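Side-chain contact in adenosine deaminase 1 (Arthrobacter aurescens, PDB 3RYS), which probably catalyses the zinc-dependent hydrolytic deamination of adenine to hypoxanthine, a step of purine salvage and nitrogen catabolism: residues 23-28 against 80-85. Numbering follows the deposited sequence.
Sequences EGTLQP and TDMTRA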
loop_
_atom_site.group_PDB
_atom_site.type_symbol
_atom_site.label_atom_id
_atom_site.label_comp_id
_atom_site.label_asym_id
_atom_site.label_seq_id
_atom_site.Cartn_x
_atom_site.Cartn_y
_atom_site.Cartn_z
ATOM N N GLU A 23 4.786 -2.082 7.339
ATOM C CA GLU A 23 5.162 -1.325 8.531
ATOM C C GLU A 23 4.028 -0.420 9.012
ATOM O O GLU A 23 4.003 -0.012 10.175
ATOM C CB GLU A 23 6.408 -0.476 8.261
ATOM C CG GLU A 23 7.648 -1.259 7.844
ATOM C CD GLU A 23 7.732 -1.497 6.342
ATOM O OE1 GLU A 23 6.680 -1.554 5.674
ATOM O OE2 GLU A 23 8.859 -1.630 5.825
ATOM N N GLY A 24 3.105 -0.099 8.108
ATOM C CA GLY A 24 1.964 0.740 8.432
ATOM C C GLY A 24 0.837 -0.094 9.002
ATOM O O GLY A 24 -0.244 0.404 9.321
ATOM N N THR A 25 1.123 -1.381 9.130
ATOM C CA THR A 25 0.211 -2.374 9.668
ATOM C C THR A 25 0.406 -2.560 11.179
ATOM O O THR A 25 -0.389 -3.225 11.855
ATOM C CB THR A 25 0.451 -3.691 8.934
ATOM O OG1 THR A 25 -0.559 -3.856 7.934
ATOM C CG2 THR A 25 0.438 -4.869 9.881
ATOM N N LEU A 26 1.462 -1.939 11.695
ATOM C CA LEU A 26 1.885 -2.096 13.081
ATOM C C LEU A 26 0.948 -1.410 14.074
ATOM O O LEU A 26 0.959 -0.190 14.221
ATOM C CB LEU A 26 3.300 -1.548 13.248
ATOM C CG LEU A 26 4.164 -2.188 14.329
ATOM C CD1 LEU A 26 4.050 -3.698 14.250
ATOM C CD2 LEU A 26 5.609 -1.739 14.163
ATOM N N GLN A 27 0.148 -2.212 14.763
ATOM C CA GLN A 27 -0.820 -1.711 15.726
ATOM C C GLN A 27 -0.138 -1.425 17.073
ATOM O O GLN A 27 0.798 -2.125 17.458
ATOM C CB GLN A 27 -1.941 -2.744 15.888
ATOM C CG GLN A 27 -3.291 -2.150 16.216
ATOM C CD GLN A 27 -3.842 -1.293 15.094
ATOM O OE1 GLN A 27 -4.020 -1.761 13.965
ATOM N NE2 GLN A 27 -4.131 -0.031 15.404
ATOM N N PRO A 28 -0.595 -0.381 17.787
ATOM C CA PRO A 28 -0.032 -0.003 19.091
ATOM C C PRO A 28 0.117 -1.167 20.073
ATOM O O PRO A 28 1.066 -1.171 20.858
ATOM C CB PRO A 28 -1.039 1.017 19.617
ATOM C CG PRO A 28 -1.546 1.679 18.381
ATOM C CD PRO A 28 -1.601 0.594 17.327
ATOM N N THR A 80 7.894 -11.489 10.878
ATOM C CA THR A 80 6.905 -12.535 10.647
ATOM C C THR A 80 5.607 -12.243 11.391
ATOM O O THR A 80 4.529 -12.238 10.799
ATOM C CB THR A 80 7.432 -13.905 11.105
ATOM O OG1 THR A 80 8.483 -14.329 10.228
ATOM C CG2 THR A 80 6.318 -14.935 11.095
ATOM N N ASP A 81 5.722 -12.006 12.695
ATOM C CA ASP A 81 4.577 -11.657 13.525
ATOM C C ASP A 81 3.774 -10.500 12.936
ATOM O O ASP A 81 2.549 -10.562 12.867
ATOM C CB ASP A 81 5.033 -11.306 14.942
ATOM C CG ASP A 81 5.397 -12.531 15.759
ATOM O OD1 ASP A 81 5.105 -13.656 15.304
ATOM O OD2 ASP A 81 5.965 -12.369 16.858
ATOM N N MET A 82 4.464 -9.446 12.510
ATOM C CA MET A 82 3.791 -8.262 11.986
ATOM C C MET A 82 3.027 -8.578 10.715
ATOM O O MET A 82 1.904 -8.103 10.515
ATOM C CB MET A 82 4.797 -7.145 11.708
ATOM C CG MET A 82 4.262 -6.047 10.806
ATOM S SD MET A 82 5.518 -4.808 10.432
ATOM C CE MET A 82 6.697 -5.793 9.519
ATOM N N THR A 83 3.647 -9.386 9.859
ATOM C CA THR A 83 3.075 -9.733 8.570
ATOM C C THR A 83 1.844 -10.615 8.753
ATOM O O THR A 83 0.834 -10.439 8.070
ATOM C CB THR A 83 4.103 -10.457 7.684
ATOM O OG1 THR A 83 5.326 -9.712 7.655
ATOM C CG2 THR A 83 3.570 -10.620 6.265
ATOM N N ARG A 84 1.928 -11.553 9.690
ATOM C CA ARG A 84 0.829 -12.473 9.944
ATOM C C ARG A 84 -0.363 -11.771 10.571
ATOM O O ARG A 84 -1.507 -12.150 10.334
ATOM C CB ARG A 84 1.291 -13.642 10.821
ATOM C CG ARG A 84 1.931 -14.760 10.018
ATOM C CD ARG A 84 2.654 -15.794 10.871
ATOM N NE ARG A 84 3.196 -16.848 10.015
ATOM C CZ ARG A 84 4.175 -17.678 10.361
ATOM N NH1 ARG A 84 4.735 -17.590 11.560
ATOM N NH2 ARG A 84 4.594 -18.600 9.500
ATOM N N ALA A 85 -0.091 -10.747 11.370
ATOM C CA ALA A 85 -1.151 -10.012 12.039
ATOM C C ALA A 85 -1.964 -9.240 11.012
ATOM O O ALA A 85 -3.163 -9.041 11.180
ATOM C CB ALA A 85 -0.573 -9.070 13.092
#
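In the TIM-barrel fold of the adenosine deaminase family, the loop after strand 15-17, a loop that carries the zinc ligands His19 and His21, packs against helix 76-92 through Met82. The CA atoms of Leu26 and Met82 lie 6.5 Å apart, the nearest such pair, and the methionine side chain leaves the helix toward the loop. With CG anti to the backbone N (chi1 163°) and the next torsion also extended, the thioether reaches straight out before CE turns off at chi3 (64°). Thr25 and Leu26 both meet the methionine at CG, and Glu23 meets it at SD. The CG2 methyl of Thr25 sits 3.6 Å from the carbonyl O of Met82 and 4.1 Å from its CG. Leu26 crosses the methionine at about a right angle, bringing CD1 to 4.2 Å from that same CG. Farther out, SD lies against the backbone of Glu23, 4.0 Å from its CA. The carboxylate of Glu23 turns elsewhere: OE2 accepts a hydrogen bond from the backbone N of Asp103, and the side chain of Glu23 is about 7 Å from the bound adenine. On the side of helix 76-92 facing away from the loop, Thr83 packs on helix 114-125. Every touching residue is buried, and about 200 Å² is buried, both sides summed, so the junction is small and rests on van der Waals packing, with the polarisable thioether lying against the loop that follows the metal-binding histidines.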